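Local coordinates for transposon Tn7 transposition protein TnsA (Escherichia coli, PDB 1T0F) that cuts the 5' strands at the ends of the transposon Tn7 as a restriction-enzyme-like, metal-dependent endonuclease and forms the transposase together with TnsB, at residues A[36-41]-A[58-63]; A[64-69]-A[132-137]. One frame throughout, in Å; residues are numbered along the deposited sequence.

Contact 1 comes first along the chain and is complete before contact 2 opens: strand 58-61, from the two-stranded antiparallel sheet with strand 48-51, leads through Leu62 and Ser63 into helix 64-75, whose first turns make contact 2. The two centres lie about 13 Å apart, each about 9 Å from the centre of the chain. Contact 1 sets a loop that follows helix 13-21 against the end of strand 58-61; contact 2 lays the helix on strand 129-134, an inner strand of the four-stranded mixed sheet. The contacts touch where Leu61 packs on Glu66 and Leu67. Between them they lie around the helix bearing Glu66, which reaches the magnesium site in contact 2.

Contact 1: residues A[36-41]-A[58-63]; sequences LTVQEV and VHHLLS
The loop 36-41 tightens into a short 3-10 turn at residues 38-39 and lies beside the end of strand 58-61, with the CA atoms of Thr37 and His60 5.5 Å apart. Strand 58-61 is half of a two-stranded antiparallel hairpin whose other arm, strand 48-51, pairs with it through His59 and Leu61. Because the side chains alternate along the strand, His60 turns to the loop while Leu61 turns from it to helix 64-75. The imidazole of His60 swings over with CG anti to its own carbonyl carbon, and ND1 accepts a fairly straight hydrogen bond from Val38 N (3.0 Å, 159°), the donor standing 22° out of the ring plane. A histidine suits the place, offering a ring nitrogen as acceptor and a flat ring that Thr37 CB touches, with Thr37 CG2 over one face. The side chain of Val38 crosses His60 at about a right angle, both methyls by ring atom ND1, CG1 the nearer at 3.4 Å. An alanine here in place of His60 would remove the ring and with it the acceptor of the Val38 amide, and would probably loosen the turn's hold on the hairpin. Leu62, just past the strand, brings its forked end against the turn: CD1 lies 3.8 Å from Thr37 O, and CD2 meets Leu36 CD1 at 4.1 Å, the two leucines crossing at about a right angle. Val41 CG2 lies 3.6 Å from Leu62 O. Glu40 adds to the backbone bonds of the turn: its chain folds back so that OE1 is gripped twice by Thr37. The backbone N of Thr37 meets it nearly along the C-O axis at 2.7 Å, whereas Thr37 OG1 approaches Glu40 OE1 from above the carboxylate plane at 2.8 Å.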
loop_
_atom_site.group_PDB
_atom_site.type_symbol
_atom_site.label_atom_id
_atom_site.label_comp_id
_atom_site.label_asym_id
_atom_site.label_seq_id
_atom_site.Cartn_x
_atom_site.Cartn_y
_atom_site.Cartn_z
ATOM N N LEU A 36 10.650 -5.421 3.651
ATOM C CA LEU A 36 9.835 -6.161 4.611
ATOM C C LEU A 36 8.869 -7.083 3.876
ATOM O O LEU A 36 8.394 -6.753 2.790
ATOM C CB LEU A 36 9.015 -5.200 5.477
ATOM C CG LEU A 36 9.730 -4.092 6.254
ATOM C CD1 LEU A 36 8.682 -3.216 6.941
ATOM C CD2 LEU A 36 10.690 -4.697 7.277
ATOM N N THR A 37 8.570 -8.230 4.480
ATOM C CA THR A 37 7.644 -9.193 3.903
ATOM C C THR A 37 6.501 -9.388 4.893
ATOM O O THR A 37 6.566 -8.895 6.020
ATOM C CB THR A 37 8.327 -10.554 3.663
ATOM O OG1 THR A 37 8.599 -11.181 4.924
ATOM C CG2 THR A 37 9.628 -10.361 2.916
ATOM N N VAL A 38 5.454 -10.099 4.483
ATOM C CA VAL A 38 4.317 -10.338 5.367
ATOM C C VAL A 38 4.749 -11.073 6.643
ATOM O O VAL A 38 4.000 -11.133 7.621
ATOM C CB VAL A 38 3.212 -11.159 4.664
ATOM C CG1 VAL A 38 2.649 -10.370 3.483
ATOM C CG2 VAL A 38 3.769 -12.503 4.205
ATOM N N GLN A 39 5.958 -11.626 6.628
ATOM C CA GLN A 39 6.484 -12.333 7.795
ATOM C C GLN A 39 6.784 -11.323 8.897
ATOM O O GLN A 39 6.790 -11.666 10.075
ATOM C CB GLN A 39 7.765 -13.088 7.434
ATOM C CG GLN A 39 7.592 -14.148 6.357
ATOM C CD GLN A 39 6.628 -15.255 6.762
ATOM O OE1 GLN A 39 5.422 -15.031 6.887
ATOM N NE2 GLN A 39 7.161 -16.456 6.971
ATOM N N GLU A 40 7.040 -10.078 8.505
ATOM C CA GLU A 40 7.333 -9.017 9.461
ATOM C C GLU A 40 6.089 -8.226 9.858
ATOM O O GLU A 40 6.191 -7.120 10.394
ATOM C CB GLU A 40 8.379 -8.053 8.894
ATOM C CG GLU A 40 9.808 -8.580 8.896
ATOM C CD GLU A 40 10.061 -9.639 7.837
ATOM O OE1 GLU A 40 9.863 -9.340 6.637
ATOM O OE2 GLU A 40 10.465 -10.765 8.202
ATOM N N VAL A 41 4.912 -8.783 9.596
ATOM C CA VAL A 41 3.676 -8.099 9.946
ATOM C C VAL A 41 3.550 -7.992 11.468
ATOM O O VAL A 41 3.803 -8.958 12.190
ATOM C CB VAL A 41 2.440 -8.845 9.388
ATOM C CG1 VAL A 41 2.366 -10.247 9.971
ATOM C CG2 VAL A 41 1.172 -8.066 9.704
ATOM N N VAL A 58 3.888 -10.465 -6.805
ATOM C CA VAL A 58 2.945 -10.687 -5.718
ATOM C C VAL A 58 3.516 -9.741 -4.659
ATOM O O VAL A 58 4.640 -9.937 -4.181
ATOM C CB VAL A 58 2.976 -12.134 -5.176
ATOM C CG1 VAL A 58 2.230 -12.198 -3.842
ATOM C CG2 VAL A 58 2.318 -13.079 -6.177
ATOM N N HIS A 59 2.758 -8.704 -4.315
ATOM C CA HIS A 59 3.218 -7.719 -3.348
ATOM C C HIS A 59 2.963 -8.117 -1.905
ATOM O O HIS A 59 2.079 -8.921 -1.617
ATOM C CB HIS A 59 2.551 -6.369 -3.619
ATOM C CG HIS A 59 2.915 -5.773 -4.942
ATOM N ND1 HIS A 59 3.696 -4.644 -5.062
ATOM C CD2 HIS A 59 2.621 -6.164 -6.205
ATOM C CE1 HIS A 59 3.866 -4.363 -6.343
ATOM N NE2 HIS A 59 3.224 -5.271 -7.057
ATOM N N HIS A 60 3.744 -7.517 -1.012
ATOM C CA HIS A 60 3.651 -7.756 0.426
ATOM C C HIS A 60 3.129 -6.525 1.132
ATOM O O HIS A 60 3.834 -5.525 1.238
ATOM C CB HIS A 60 5.028 -8.085 0.991
ATOM C CG HIS A 60 5.519 -9.445 0.618
ATOM N ND1 HIS A 60 5.442 -10.521 1.474
ATOM C CD2 HIS A 60 6.069 -9.910 -0.527
ATOM C CE1 HIS A 60 5.926 -11.593 0.873
ATOM N NE2 HIS A 60 6.313 -11.250 -0.342
ATOM N N LEU A 61 1.900 -6.611 1.626
ATOM C CA LEU A 61 1.273 -5.501 2.327
ATOM C C LEU A 61 1.090 -5.942 3.779
ATOM O O LEU A 61 0.605 -7.045 4.045
ATOM C CB LEU A 61 -0.068 -5.173 1.663
ATOM C CG LEU A 61 0.086 -5.004 0.140
ATOM C CD1 LEU A 61 -1.282 -4.804 -0.504
ATOM C CD2 LEU A 61 1.004 -3.841 -0.160
ATOM N N LEU A 62 1.488 -5.076 4.708
ATOM C CA LEU A 62 1.426 -5.405 6.129
ATOM C C LEU A 62 0.249 -4.896 6.969
ATOM O O LEU A 62 0.298 -4.962 8.198
ATOM C CB LEU A 62 2.752 -5.002 6.784
ATOM C CG LEU A 62 3.925 -5.962 6.528
ATOM C CD1 LEU A 62 4.104 -6.233 5.036
ATOM C CD2 LEU A 62 5.192 -5.361 7.118
ATOM N N SER A 63 -0.805 -4.404 6.321
ATOM C CA SER A 63 -1.993 -3.934 7.032
ATOM C C SER A 63 -3.133 -3.739 6.039
ATOM O O SER A 63 -2.898 -3.679 4.832
ATOM C CB SER A 63 -1.719 -2.606 7.744
ATOM O OG SER A 63 -1.638 -1.529 6.826
#

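Contact 2: residues A[64-69]-A[132-137]; sequences DLELAV and IQVKPA. With MG (magnesium ion), chain E.
Val134, Leu65 and Val69 bury the most surface here, and they join the first turns of helix 64-75 to the end of strand 129-134. The helix runs at 144° to the strand, roughly antiparallel, with the short axes 9.4 Å apart at their closest. Val134 points at the helix and divides its two methyls between residues four apart, one helical turn: CG1 takes Leu65 and CG2 takes Val69. The isobutyl group of Leu65, with CG anti to the backbone N, slides past Val134 in the opposite direction, and its CD2 goes on to lie 3.5 Å from Lys135 O. Val69 instead meets Val134 tip to tip, CG2 to CG2 at 3.7 Å, while its CG1 looks toward the end of Ile132. Branched aliphatic side chains suit this seam, because they fill the gap between helix and sheet without needing polar partners. The backbone of Val134 does different work: its carbonyl oxygen binds the magnesium ion at 2.4 Å. Gln133, which makes no contact with residues 64-69, bends at chi2 (66°) to bring OE1 to 2.5 Å from the same ion, and Asp117 of strand 115-122 supplies a further ligand. Two waters are the remaining ligands found, five in all. One donates to Glu66 OE2 at 2.6 Å, so the helix reaches the metal through that water, while Glu66 OE1 is held by Leu62 N and Gln85. The other accepts from Lys135 NZ at 2.7 Å, where the ammonium would probably help to polarise it. Glu66, Asp117, the Gln133-Val134 pair and Lys135 thus assemble, at the end of a central strand, the metal-binding active site of a PDDEXK-type restriction endonuclease fold.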
loop_
_atom_site.group_PDB
_atom_site.type_symbol
_atom_site.label_atom_id
_atom_site.label_comp_id
_atom_site.label_asym_id
_atom_site.label_seq_id
_atom_site.Cartn_x
_atom_site.Cartn_y
_atom_site.Cartn_z
ATOM N N ASP A 64 -4.360 -3.641 6.551
ATOM C CA ASP A 64 -5.520 -3.422 5.696
ATOM C C ASP A 64 -5.403 -2.038 5.065
ATOM O O ASP A 64 -5.877 -1.812 3.950
ATOM C CB ASP A 64 -6.826 -3.499 6.497
ATOM C CG ASP A 64 -7.142 -4.906 6.984
ATOM O OD1 ASP A 64 -6.475 -5.869 6.550
ATOM O OD2 ASP A 64 -8.075 -5.048 7.800
ATOM N N LEU A 65 -4.772 -1.111 5.779
ATOM C CA LEU A 65 -4.602 0.237 5.255
ATOM C C LEU A 65 -3.656 0.233 4.058
ATOM O O LEU A 65 -3.882 0.941 3.075
ATOM C CB LEU A 65 -4.069 1.173 6.340
ATOM C CG LEU A 65 -3.969 2.643 5.940
ATOM C CD1 LEU A 65 -5.199 3.067 5.152
ATOM C CD2 LEU A 65 -3.802 3.498 7.212
ATOM N N GLU A 66 -2.586 -0.559 4.149
ATOM C CA GLU A 66 -1.634 -0.663 3.045
ATOM C C GLU A 66 -2.327 -1.317 1.856
ATOM O O GLU A 66 -2.072 -0.961 0.704
ATOM C CB GLU A 66 -0.411 -1.485 3.463
ATOM C CG GLU A 66 0.642 -0.661 4.203
ATOM C CD GLU A 66 1.805 -1.506 4.711
ATOM O OE1 GLU A 66 2.173 -2.486 4.025
ATOM O OE2 GLU A 66 2.357 -1.174 5.788
ATOM N N LEU A 67 -3.198 -2.283 2.138
ATOM C CA LEU A 67 -3.956 -2.947 1.079
ATOM C C LEU A 67 -4.817 -1.908 0.352
ATOM O O LEU A 67 -4.878 -1.887 -0.883
ATOM C CB LEU A 67 -4.867 -4.032 1.668
ATOM C CG LEU A 67 -5.872 -4.697 0.715
ATOM C CD1 LEU A 67 -5.127 -5.457 -0.379
ATOM C CD2 LEU A 67 -6.776 -5.641 1.508
ATOM N N ALA A 68 -5.487 -1.047 1.115
ATOM C CA ALA A 68 -6.342 -0.024 0.504
ATOM C C ALA A 68 -5.548 0.915 -0.413
ATOM O O ALA A 68 -5.997 1.262 -1.509
ATOM C CB ALA A 68 -7.056 0.775 1.587
ATOM N N VAL A 69 -4.365 1.326 0.032
ATOM C CA VAL A 69 -3.528 2.211 -0.767
ATOM C C VAL A 69 -3.030 1.476 -2.011
ATOM O O VAL A 69 -3.016 2.039 -3.105
ATOM C CB VAL A 69 -2.316 2.739 0.052
ATOM C CG1 VAL A 69 -1.417 3.585 -0.835
ATOM C CG2 VAL A 69 -2.812 3.573 1.235
ATOM N N ILE A 132 4.995 7.315 -0.276
ATOM C CA ILE A 132 3.890 7.342 0.671
ATOM C C ILE A 132 4.167 6.528 1.931
ATOM O O ILE A 132 4.672 5.404 1.856
ATOM C CB ILE A 132 2.589 6.753 0.046
ATOM C CG1 ILE A 132 2.074 7.656 -1.078
ATOM C CG2 ILE A 132 1.511 6.584 1.129
ATOM C CD1 ILE A 132 0.737 7.207 -1.644
ATOM N N GLN A 133 3.855 7.113 3.086
ATOM C CA GLN A 133 3.948 6.396 4.352
ATOM C C GLN A 133 2.482 6.323 4.807
ATOM O O GLN A 133 1.766 7.329 4.801
ATOM C CB GLN A 133 4.782 7.157 5.397
ATOM C CG GLN A 133 4.754 6.492 6.785
ATOM C CD GLN A 133 5.427 5.124 6.827
ATOM O OE1 GLN A 133 5.095 4.280 7.667
ATOM N NE2 GLN A 133 6.386 4.904 5.939
ATOM N N VAL A 134 2.047 5.126 5.174
ATOM C CA VAL A 134 0.683 4.862 5.613
ATOM C C VAL A 134 0.623 4.802 7.149
ATOM O O VAL A 134 1.419 4.113 7.772
ATOM C CB VAL A 134 0.230 3.524 5.009
ATOM C CG1 VAL A 134 -1.078 3.118 5.556
ATOM C CG2 VAL A 134 0.174 3.645 3.489
ATOM N N LYS A 135 -0.313 5.527 7.756
ATOM C CA LYS A 135 -0.435 5.538 9.216
ATOM C C LYS A 135 -1.870 5.651 9.689
ATOM O O LYS A 135 -2.690 6.290 9.034
ATOM C CB LYS A 135 0.293 6.751 9.816
ATOM C CG LYS A 135 1.810 6.731 9.766
ATOM C CD LYS A 135 2.372 5.626 10.642
ATOM C CE LYS A 135 3.893 5.641 10.607
ATOM N NZ LYS A 135 4.477 4.473 11.326
ATOM N N PRO A 136 -2.201 5.004 10.820
ATOM C CA PRO A 136 -3.571 5.129 11.314
ATOM C C PRO A 136 -3.592 6.600 11.723
ATOM O O PRO A 136 -2.580 7.116 12.192
ATOM C CB PRO A 136 -3.587 4.214 12.535
ATOM C CG PRO A 136 -2.604 3.150 12.166
ATOM C CD PRO A 136 -1.477 3.941 11.538
ATOM N N ALA A 137 -4.712 7.287 11.542
ATOM C CA ALA A 137 -4.770 8.697 11.900
ATOM C C ALA A 137 -4.413 8.940 13.365
ATOM O O ALA A 137 -3.762 9.922 13.692
ATOM C CB ALA A 137 -6.162 9.252 11.607
HETATM MG MG MG E . 3.265 2.622 7.812
HETATM O O HOH W 1 2.012 0.396 7.779
HETATM O O HOH W 2 3.315 2.277 10.222
#